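Local coordinates for protein cellobiose 2-epimerase (PDB 3VW5) that catalyses the reversible epimerization of cellobiose to 4-O-beta-D-glucopyranosyl-D-mannose, acting on an unmodified sugar, at residues Phe17-Arg22 / Leu70-His75; Val92-Asp97 / Asp104-Thr109; Tyr150-Ala155 / Lys206-Gln211. The protein carries 2 engineered substitutions. All coordinates share one frame; numbering follows the deposited sequence.

Interaction 1. Residues Phe17-Arg22 / Leu70-His75; sequences FWNKLR and LDNAKH
Arg22 reaches from the type I turn of Asn19 to Arg22, at the end of helix 2-19, to the side of helix 67-84, where Asn72, His75 and Asp71 receive its guanidinium. CG stands anti to the backbone N (chi1 -167°) and the chain runs extended to NE. NH1 donates to Asn72 OD1 over 3.0 Å in a nearly straight bond (168°), and the acceptor lies at the edge of the guanidinium, within its plane. A long salt bridge, 3.6 Å from Arg22 NH1 to Asp71 OD2, adds a weaker electrostatic tie. The guanidinium also stacks on His75: the centres are 3.9 Å apart, the planes differ by 22°, and Arg22 NE sits over the middle of the ring. NE has its own partner in the salt bridge to Asp24, and His75 NE2 is bonded to the carbonyl of Asp23, which would limit the turning of the ring under the guanidinium. Asn19 OD1 comes within 2.9 Å of Asn72 ND2, but the angle is too poor for a bond, and the hydroxyl of Tyr57 satisfies that oxygen instead. An alanine in place of Arg22 would probably leave Asn72 OD1 without this donor, Asp24 without its mate and one face of His75 uncovered. The arginine's positive charge is likely to be partly balanced by Asp24 and, at longer range, by Asp71.

Interaction 2. Residues Val92-Asp97 / Asp104-Thr109; sequences VYWMMD and DTMKHT
Asp104 O is gripped by two consecutive amides, Trp94 N at 2.9 Å and Met95 N at 3.2 Å. The first lies nearly along the C=O axis, whereas the second meets a lone pair in the carbonyl plane. A return bond of 2.9 Å from Asp104 N to Met95 O makes Met95 and Asp104 an antiparallel hydrogen-bonded pair. Because Trp94 and Met95 both face Asp104, the strand carries a classic beta bulge. The aspartate's side chain closes an Asx turn, OD1 accepting from Met106 N at 3.0 Å. Further along, a water donates to Val92 O and Met106 O and accepts from His108 N, joining the segments where direct backbone bonds have ended. Above the indole, Met106 places CE over one face, 4.3 Å from the centroid of the five-membered ring of Trp94 and 18° off its normal, a CH-pi contact; the sulfur lies obliquely to the six-membered ring. Tyr93 and Thr105 run side by side, with Tyr93 CD1 3.6 Å from Thr105 CG2. Lys107 turns its amine to Asp86 and Gly90, while His108 NE2 bonds Asn165. The whole is a bulged beta hairpin of strands 95-96 and 102-108, leading directly into helix 109-126 of the (alpha/alpha)6 barrel.

Interaction 3. Residues Tyr150-Ala155 / Lys206-Gln211; sequences YGYREA and KFQLGQ
Phe207 and Gln208 meet Tyr152 where helix 199-216 of the (alpha/alpha)6 barrel packs against strand 151-156 of an antiparallel sheet. Phe207, the first contacting residue of the helical segment, has CG anti to its backbone N (chi1 162°) and points toward the strand. Its ring presents an edge: Tyr152 CE2 lies in the plane of that ring, 3.8 Å from Phe207 CE1, and the two side chains run antiparallel past one another. Gly151 CA approaches the same edge, 4.2 Å from Phe207 CZ. Gln208, next along the helix, crosses Tyr152 at about a right angle, and its NE2 donates to the phenol OH in a bent bond of 3.1 Å (139°), the oxygen lying close to the amide plane. That hydroxyl also bonds Glu143, so the buried phenol has a polar partner on the helical segment and another outside it. One turn later comes Gln211, whose CG rests over one face of Phe207 toward the rim. Its amide nitrogen faces Gly151, at whose backbone angles (phi 114°) a CB would press on the carbonyl oxygen of Tyr150, a conformation suited to glycine. The other end of the amide reaches the strand through a water: this donates to Gln211 OE1 over 2.7 Å and accepts from Tyr152 N over 2.9 Å.

In the fold
The contacts follow one another along the chain, each closing before the next opens. Interaction 1 ties the end of helix 2-19 to helix 67-84, and strand 95-96 of interaction 2 is the next element after the latter helix; their centres are about 22 Å apart without touching. Interactions 2 and 3, with centres about 21 Å apart, share one antiparallel sheet in which strands 102-108 and 151-156 are neighbours, and Thr109 OG1 meets Arg153 O at 2.6 Å, a probable hydrogen bond. Interactions 1 and 3 lie about 33 Å apart between centres, on opposite sides of the chain's centre. Thus the first joins barrel helices, the second forms a hairpin of the sheet, and the third fastens that sheet to helix 199-216.

Interaction 1. Residues Phe17-Arg22 / Leu70-His75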
loop_
_atom_site.group_PDB
_atom_site.type_symbol
_atom_site.label_atom_id
_atom_site.label_comp_id
_atom_site.label_asym_id
_atom_site.label_seq_id
_atom_site.Cartn_x
_atom_site.Cartn_y
_atom_site.Cartn_z
ATOM N N PHE A 17 -0.269 -18.019 -7.988
ATOM C CA PHE A 17 -1.158 -18.099 -6.831
ATOM C C PHE A 17 -2.379 -17.196 -7.010
ATOM O O PHE A 17 -3.526 -17.634 -6.902
ATOM C CB PHE A 17 -0.420 -17.726 -5.540
ATOM C CG PHE A 17 -1.333 -17.565 -4.338
ATOM C CD1 PHE A 17 -1.655 -18.657 -3.549
ATOM C CD2 PHE A 17 -1.874 -16.323 -4.016
ATOM C CE1 PHE A 17 -2.491 -18.530 -2.467
ATOM C CE2 PHE A 17 -2.714 -16.187 -2.945
ATOM C CZ PHE A 17 -3.027 -17.295 -2.156
ATOM N N TRP A 18 -2.142 -15.923 -7.287
ATOM C CA TRP A 18 -3.270 -15.015 -7.414
ATOM C C TRP A 18 -4.171 -15.358 -8.596
ATOM O O TRP A 18 -5.390 -15.325 -8.474
ATOM C CB TRP A 18 -2.806 -13.559 -7.394
ATOM C CG TRP A 18 -2.446 -13.176 -6.011
ATOM C CD1 TRP A 18 -1.207 -13.214 -5.450
ATOM C CD2 TRP A 18 -3.347 -12.771 -4.975
ATOM N NE1 TRP A 18 -1.270 -12.824 -4.136
ATOM C CE2 TRP A 18 -2.574 -12.548 -3.817
ATOM C CE3 TRP A 18 -4.733 -12.549 -4.919
ATOM C CZ2 TRP A 18 -3.145 -12.123 -2.603
ATOM C CZ3 TRP A 18 -5.303 -12.132 -3.713
ATOM C CH2 TRP A 18 -4.507 -11.922 -2.575
ATOM N N ASN A 19 -3.569 -15.729 -9.723
ATOM C CA ASN A 19 -4.343 -16.160 -10.889
ATOM C C ASN A 19 -5.439 -17.158 -10.530
ATOM O O ASN A 19 -6.530 -17.117 -11.105
ATOM C CB ASN A 19 -3.436 -16.739 -11.976
ATOM C CG ASN A 19 -2.596 -15.679 -12.668
ATOM O OD1 ASN A 19 -2.833 -14.475 -12.514
ATOM N ND2 ASN A 19 -1.606 -16.123 -13.444
ATOM N N LYS A 20 -5.162 -18.040 -9.570
ATOM C CA LYS A 20 -6.124 -19.072 -9.188
ATOM C C LYS A 20 -7.277 -18.524 -8.377
ATOM O O LYS A 20 -8.243 -19.230 -8.113
ATOM C CB LYS A 20 -5.450 -20.196 -8.404
ATOM C CG LYS A 20 -4.268 -20.838 -9.125
ATOM C CD LYS A 20 -3.702 -22.032 -8.340
ATOM C CE LYS A 20 -2.329 -22.458 -8.892
ATOM N NZ LYS A 20 -2.347 -22.709 -10.378
ATOM N N LEU A 21 -7.176 -17.267 -7.968
ATOM C CA LEU A 21 -8.215 -16.665 -7.136
ATOM C C LEU A 21 -9.219 -15.855 -7.929
ATOM O O LEU A 21 -10.123 -15.265 -7.354
ATOM C CB LEU A 21 -7.599 -15.808 -6.032
ATOM C CG LEU A 21 -6.919 -16.651 -4.959
ATOM C CD1 LEU A 21 -6.148 -15.768 -3.993
ATOM C CD2 LEU A 21 -7.954 -17.485 -4.226
ATOM N N ARG A 22 -9.051 -15.825 -9.248
ATOM C CA ARG A 22 -10.030 -15.202 -10.130
ATOM C C ARG A 22 -11.405 -15.868 -9.988
ATOM O O ARG A 22 -11.527 -17.092 -10.040
ATOM C CB ARG A 22 -9.552 -15.266 -11.578
ATOM C CG ARG A 22 -10.326 -14.377 -12.526
ATOM C CD ARG A 22 -9.848 -14.502 -13.981
ATOM N NE ARG A 22 -10.914 -14.120 -14.913
ATOM C CZ ARG A 22 -10.747 -13.338 -15.977
ATOM N NH1 ARG A 22 -9.542 -12.849 -16.277
ATOM N NH2 ARG A 22 -11.792 -13.051 -16.745
ATOM N N LEU A 70 -2.958 -8.591 -18.187
ATOM C CA LEU A 70 -3.896 -7.522 -18.502
ATOM C C LEU A 70 -5.337 -7.993 -18.490
ATOM O O LEU A 70 -6.230 -7.233 -18.145
ATOM C CB LEU A 70 -3.579 -6.858 -19.836
ATOM C CG LEU A 70 -4.394 -5.575 -20.102
ATOM C CD1 LEU A 70 -3.993 -4.448 -19.166
ATOM C CD2 LEU A 70 -4.250 -5.116 -21.545
ATOM N N ASP A 71 -5.575 -9.242 -18.853
ATOM C CA ASP A 71 -6.933 -9.776 -18.814
ATOM C C ASP A 71 -7.450 -9.876 -17.361
ATOM O O ASP A 71 -8.613 -9.563 -17.077
ATOM C CB ASP A 71 -7.022 -11.124 -19.551
ATOM C CG ASP A 71 -8.465 -11.588 -19.759
ATOM O OD1 ASP A 71 -9.372 -10.727 -19.884
ATOM O OD2 ASP A 71 -8.708 -12.819 -19.801
ATOM N N ASN A 72 -6.574 -10.309 -16.452
ATOM C CA ASN A 72 -6.878 -10.347 -15.023
ATOM C C ASN A 72 -7.070 -8.956 -14.417
ATOM O O ASN A 72 -8.010 -8.729 -13.645
ATOM C CB ASN A 72 -5.786 -11.105 -14.271
ATOM C CG ASN A 72 -5.923 -12.611 -14.415
ATOM O OD1 ASN A 72 -7.010 -13.139 -14.680
ATOM N ND2 ASN A 72 -4.813 -13.312 -14.243
ATOM N N ALA A 73 -6.180 -8.029 -14.771
ATOM C CA ALA A 73 -6.395 -6.630 -14.441
ATOM C C ALA A 73 -7.803 -6.232 -14.873
ATOM O O ALA A 73 -8.609 -5.764 -14.057
ATOM C CB ALA A 73 -5.352 -5.737 -15.086
ATOM N N LYS A 74 -8.118 -6.445 -16.146
ATOM C CA LYS A 74 -9.425 -6.038 -16.643
ATOM C C LYS A 74 -10.579 -6.687 -15.885
ATOM O O LYS A 74 -11.612 -6.061 -15.685
ATOM C CB LYS A 74 -9.560 -6.273 -18.155
ATOM C CG LYS A 74 -10.947 -5.937 -18.699
ATOM C CD LYS A 74 -11.037 -6.147 -20.197
ATOM C CE LYS A 74 -12.481 -6.409 -20.628
ATOM N NZ LYS A 74 -12.550 -7.457 -21.701
ATOM N N HIS A 75 -10.398 -7.929 -15.449
ATOM C CA HIS A 75 -11.440 -8.646 -14.703
ATOM C C HIS A 75 -11.752 -7.948 -13.395
ATOM O O HIS A 75 -12.916 -7.791 -13.034
ATOM C CB HIS A 75 -11.028 -10.101 -14.423
ATOM C CG HIS A 75 -12.086 -10.911 -13.732
ATOM N ND1 HIS A 75 -13.244 -11.314 -14.359
ATOM C CD2 HIS A 75 -12.161 -11.382 -12.464
ATOM C CE1 HIS A 75 -13.988 -12.001 -13.509
ATOM N NE2 HIS A 75 -13.352 -12.062 -12.355
#

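Interaction 2. Residues Val92-Asp97 / Asp104-Thr109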
loop_
_atom_site.group_PDB
_atom_site.type_symbol
_atom_site.label_atom_id
_atom_site.label_comp_id
_atom_site.label_asym_id
_atom_site.label_seq_id
_atom_site.Cartn_x
_atom_site.Cartn_y
_atom_site.Cartn_z
ATOM N N VAL A 92 -16.045 5.109 -3.203
ATOM C CA VAL A 92 -16.218 3.678 -3.338
ATOM C C VAL A 92 -16.648 3.107 -1.992
ATOM O O VAL A 92 -16.323 3.671 -0.952
ATOM C CB VAL A 92 -14.909 3.002 -3.800
ATOM C CG1 VAL A 92 -14.444 3.603 -5.105
ATOM C CG2 VAL A 92 -13.821 3.170 -2.749
ATOM N N TYR A 93 -17.380 1.995 -2.005
ATOM C CA TYR A 93 -17.802 1.358 -0.756
ATOM C C TYR A 93 -16.637 0.657 -0.058
ATOM O O TYR A 93 -15.519 0.633 -0.565
ATOM C CB TYR A 93 -18.943 0.369 -1.005
ATOM C CG TYR A 93 -20.086 0.943 -1.803
ATOM C CD1 TYR A 93 -20.918 1.922 -1.259
ATOM C CD2 TYR A 93 -20.337 0.509 -3.102
ATOM C CE1 TYR A 93 -21.969 2.457 -1.998
ATOM C CE2 TYR A 93 -21.379 1.033 -3.847
ATOM C CZ TYR A 93 -22.191 2.011 -3.296
ATOM O OH TYR A 93 -23.228 2.529 -4.040
ATOM N N TRP A 94 -16.904 0.085 1.110
ATOM C CA TRP A 94 -15.864 -0.589 1.881
ATOM C C TRP A 94 -15.819 -2.106 1.597
ATOM O O TRP A 94 -14.756 -2.695 1.430
ATOM C CB TRP A 94 -16.041 -0.300 3.389
ATOM C CG TRP A 94 -14.973 -0.923 4.236
ATOM C CD1 TRP A 94 -15.086 -2.048 5.003
ATOM C CD2 TRP A 94 -13.622 -0.479 4.375
ATOM N NE1 TRP A 94 -13.889 -2.332 5.611
ATOM C CE2 TRP A 94 -12.974 -1.385 5.247
ATOM C CE3 TRP A 94 -12.895 0.594 3.854
ATOM C CZ2 TRP A 94 -11.639 -1.244 5.608
ATOM C CZ3 TRP A 94 -11.568 0.730 4.215
ATOM C CH2 TRP A 94 -10.953 -0.183 5.085
ATOM N N MET A 95 -16.993 -2.717 1.522
ATOM C CA MET A 95 -17.113 -4.156 1.470
ATOM C C MET A 95 -18.283 -4.562 0.604
ATOM O O MET A 95 -19.392 -4.062 0.780
ATOM C CB MET A 95 -17.382 -4.682 2.869
ATOM C CG MET A 95 -17.041 -6.146 3.018
ATOM S SD MET A 95 -15.277 -6.276 3.299
ATOM C CE MET A 95 -15.006 -7.846 2.526
ATOM N N MET A 96 -18.046 -5.488 -0.316
ATOM C CA MET A 96 -19.132 -6.069 -1.099
ATOM C C MET A 96 -19.368 -7.471 -0.560
ATOM O O MET A 96 -18.534 -7.986 0.174
ATOM C CB MET A 96 -18.738 -6.126 -2.579
ATOM C CG MET A 96 -18.030 -4.867 -3.083
ATOM S SD MET A 96 -18.945 -3.311 -2.828
ATOM C CE MET A 96 -20.451 -3.653 -3.759
ATOM N N ASP A 97 -20.495 -8.089 -0.888
ATOM C CA ASP A 97 -20.647 -9.521 -0.633
ATOM C C ASP A 97 -20.060 -10.282 -1.834
ATOM O O ASP A 97 -19.567 -9.654 -2.774
ATOM C CB ASP A 97 -22.105 -9.902 -0.342
ATOM C CG ASP A 97 -23.034 -9.689 -1.542
ATOM O OD1 ASP A 97 -22.565 -9.660 -2.708
ATOM O OD2 ASP A 97 -24.255 -9.555 -1.313
ATOM N N ASP A 104 -20.903 -3.159 3.144
ATOM C CA ASP A 104 -20.584 -2.038 4.023
ATOM C C ASP A 104 -20.338 -0.808 3.159
ATOM O O ASP A 104 -19.375 -0.770 2.381
ATOM C CB ASP A 104 -19.339 -2.337 4.858
ATOM C CG ASP A 104 -19.057 -1.260 5.912
ATOM O OD1 ASP A 104 -19.544 -0.113 5.775
ATOM O OD2 ASP A 104 -18.331 -1.566 6.886
ATOM N N THR A 105 -21.188 0.204 3.312
ATOM C CA THR A 105 -21.179 1.357 2.417
ATOM C C THR A 105 -20.449 2.570 2.970
ATOM O O THR A 105 -20.524 3.650 2.392
ATOM C CB THR A 105 -22.600 1.776 2.046
ATOM O OG1 THR A 105 -23.373 1.917 3.242
ATOM C CG2 THR A 105 -23.242 0.722 1.144
ATOM N N MET A 106 -19.762 2.380 4.093
ATOM C CA MET A 106 -18.908 3.388 4.717
ATOM C C MET A 106 -17.872 3.933 3.719
ATOM O O MET A 106 -17.261 3.172 2.953
ATOM C CB MET A 106 -18.215 2.744 5.933
ATOM C CG MET A 106 -17.090 3.547 6.587
ATOM S SD MET A 106 -15.442 3.049 6.045
ATOM C CE MET A 106 -14.906 1.973 7.384
ATOM N N LYS A 107 -17.677 5.248 3.717
ATOM C CA LYS A 107 -16.703 5.874 2.822
ATOM C C LYS A 107 -15.426 6.175 3.578
ATOM O O LYS A 107 -15.459 6.757 4.659
ATOM C CB LYS A 107 -17.255 7.173 2.223
ATOM C CG LYS A 107 -18.560 7.016 1.464
ATOM C CD LYS A 107 -18.363 6.236 0.170
ATOM C CE LYS A 107 -19.693 5.951 -0.539
ATOM N NZ LYS A 107 -20.269 7.164 -1.193
ATOM N N HIS A 108 -14.298 5.780 3.006
ATOM C CA HIS A 108 -13.011 6.017 3.639
ATOM C C HIS A 108 -11.987 6.617 2.676
ATOM O O HIS A 108 -11.634 6.024 1.653
ATOM C CB HIS A 108 -12.469 4.730 4.265
ATOM C CG HIS A 108 -11.668 4.963 5.507
ATOM N ND1 HIS A 108 -10.497 5.706 5.512
ATOM C CD2 HIS A 108 -11.871 4.571 6.790
ATOM C CE1 HIS A 108 -10.017 5.752 6.741
ATOM N NE2 HIS A 108 -10.828 5.068 7.537
ATOM N N THR A 109 -11.521 7.809 3.017
ATOM C CA THR A 109 -10.501 8.487 2.241
ATOM C C THR A 109 -9.393 7.537 1.773
ATOM O O THR A 109 -8.964 7.560 0.618
ATOM C CB THR A 109 -9.892 9.608 3.068
ATOM O OG1 THR A 109 -10.923 10.538 3.383
ATOM C CG2 THR A 109 -8.805 10.329 2.310
HETATM O O HOH W 1 -14.908 3.253 1.352
#

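Interaction 3. Residues Tyr150-Ala155 / Lys206-Gln211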
loop_
_atom_site.group_PDB
_atom_site.type_symbol
_atom_site.label_atom_id
_atom_site.label_comp_id
_atom_site.label_asym_id
_atom_site.label_seq_id
_atom_site.Cartn_x
_atom_site.Cartn_y
_atom_site.Cartn_z
ATOM N N TYR A 150 -8.326 22.062 7.873
ATOM C CA TYR A 150 -7.068 21.657 8.481
ATOM C C TYR A 150 -6.678 20.267 7.992
ATOM O O TYR A 150 -6.026 19.513 8.708
ATOM C CB TYR A 150 -7.163 21.708 10.016
ATOM C CG TYR A 150 -5.834 21.839 10.753
ATOM C CD1 TYR A 150 -4.618 21.850 10.068
ATOM C CD2 TYR A 150 -5.799 21.949 12.146
ATOM C CE1 TYR A 150 -3.411 21.964 10.744
ATOM C CE2 TYR A 150 -4.596 22.064 12.830
ATOM C CZ TYR A 150 -3.405 22.072 12.121
ATOM O OH TYR A 150 -2.209 22.191 12.801
ATOM N N GLY A 151 -7.082 19.940 6.768
ATOM C CA GLY A 151 -6.682 18.703 6.125
ATOM C C GLY A 151 -7.807 17.714 5.864
ATOM O O GLY A 151 -8.973 17.983 6.136
ATOM N N TYR A 152 -7.446 16.549 5.342
ATOM C CA TYR A 152 -8.418 15.517 5.023
ATOM C C TYR A 152 -8.969 14.828 6.266
ATOM O O TYR A 152 -8.221 14.528 7.199
ATOM C CB TYR A 152 -7.779 14.472 4.096
ATOM C CG TYR A 152 -7.338 15.035 2.766
ATOM C CD1 TYR A 152 -8.228 15.112 1.692
ATOM C CD2 TYR A 152 -6.043 15.513 2.583
ATOM C CE1 TYR A 152 -7.838 15.646 0.473
ATOM C CE2 TYR A 152 -5.643 16.048 1.355
ATOM C CZ TYR A 152 -6.551 16.109 0.312
ATOM O OH TYR A 152 -6.181 16.624 -0.901
ATOM N N ARG A 153 -10.277 14.576 6.274
ATOM C CA ARG A 153 -10.895 13.688 7.258
ATOM C C ARG A 153 -11.079 12.304 6.651
ATOM O O ARG A 153 -11.166 12.167 5.439
ATOM C CB ARG A 153 -12.228 14.257 7.720
ATOM C CG ARG A 153 -12.057 15.450 8.609
ATOM C CD ARG A 153 -13.375 15.899 9.159
ATOM N NE ARG A 153 -13.207 17.065 10.019
ATOM C CZ ARG A 153 -14.202 17.655 10.673
ATOM N NH1 ARG A 153 -15.443 17.176 10.569
ATOM N NH2 ARG A 153 -13.959 18.716 11.434
ATOM N N GLU A 154 -11.167 11.276 7.487
ATOM C CA GLU A 154 -10.949 9.909 7.002
ATOM C C GLU A 154 -12.135 8.940 6.898
ATOM O O GLU A 154 -12.157 8.104 5.999
ATOM C CB GLU A 154 -9.808 9.277 7.798
ATOM C CG GLU A 154 -8.599 10.189 7.821
ATOM C CD GLU A 154 -7.323 9.476 8.178
ATOM O OE1 GLU A 154 -6.255 10.138 8.146
ATOM O OE2 GLU A 154 -7.381 8.257 8.486
ATOM N N ALA A 155 -13.115 9.043 7.784
ATOM C CA ALA A 155 -14.178 8.045 7.809
ATOM C C ALA A 155 -15.576 8.646 7.825
ATOM O O ALA A 155 -15.874 9.516 8.631
ATOM C CB ALA A 155 -13.990 7.088 8.996
ATOM N N LYS A 206 1.232 18.302 -3.587
ATOM C CA LYS A 206 2.266 19.078 -2.910
ATOM C C LYS A 206 1.800 19.450 -1.500
ATOM O O LYS A 206 2.593 19.491 -0.548
ATOM C CB LYS A 206 2.678 20.306 -3.724
ATOM C CG LYS A 206 3.601 20.004 -4.905
ATOM C CD LYS A 206 3.639 21.168 -5.901
ATOM C CE LYS A 206 4.561 20.874 -7.093
ATOM N NZ LYS A 206 5.319 22.084 -7.602
ATOM N N PHE A 207 0.503 19.685 -1.359
ATOM C CA PHE A 207 -0.045 19.954 -0.050
ATOM C C PHE A 207 0.116 18.725 0.878
ATOM O O PHE A 207 0.462 18.861 2.063
ATOM C CB PHE A 207 -1.496 20.385 -0.164
ATOM C CG PHE A 207 -2.261 20.280 1.124
ATOM C CD1 PHE A 207 -3.047 19.172 1.387
ATOM C CD2 PHE A 207 -2.191 21.289 2.072
ATOM C CE1 PHE A 207 -3.759 19.065 2.572
ATOM C CE2 PHE A 207 -2.898 21.194 3.261
ATOM C CZ PHE A 207 -3.684 20.072 3.512
ATOM N N GLN A 208 -0.103 17.530 0.336
ATOM C CA GLN A 208 0.084 16.316 1.118
ATOM C C GLN A 208 1.542 16.109 1.517
ATOM O O GLN A 208 1.831 15.763 2.664
ATOM C CB GLN A 208 -0.459 15.105 0.364
ATOM C CG GLN A 208 -1.970 15.121 0.222
ATOM C CD GLN A 208 -2.439 14.520 -1.096
ATOM O OE1 GLN A 208 -1.672 13.871 -1.822
ATOM N NE2 GLN A 208 -3.709 14.745 -1.413
ATOM N N LEU A 209 2.455 16.303 0.568
ATOM C CA LEU A 209 3.873 16.252 0.865
ATOM C C LEU A 209 4.217 17.212 2.011
ATOM O O LEU A 209 4.877 16.820 2.966
ATOM C CB LEU A 209 4.694 16.584 -0.377
ATOM C CG LEU A 209 5.196 15.441 -1.273
ATOM C CD1 LEU A 209 4.756 14.089 -0.778
ATOM C CD2 LEU A 209 4.754 15.638 -2.700
ATOM N N GLY A 210 3.749 18.459 1.925
ATOM C CA GLY A 210 4.005 19.451 2.957
ATOM C C GLY A 210 3.555 19.010 4.339
ATOM O O GLY A 210 4.243 19.227 5.340
ATOM N N GLN A 211 2.393 18.373 4.399
ATOM C CA GLN A 211 1.878 17.876 5.667
ATOM C C GLN A 211 2.796 16.797 6.249
ATOM O O GLN A 211 3.046 16.759 7.467
ATOM C CB GLN A 211 0.462 17.335 5.502
ATOM C CG GLN A 211 -0.572 18.398 5.260
ATOM C CD GLN A 211 -1.951 17.975 5.721
ATOM O OE1 GLN A 211 -2.421 16.877 5.398
ATOM N NE2 GLN A 211 -2.612 18.848 6.491
HETATM O O HOH W 2 -4.785 15.625 5.976
#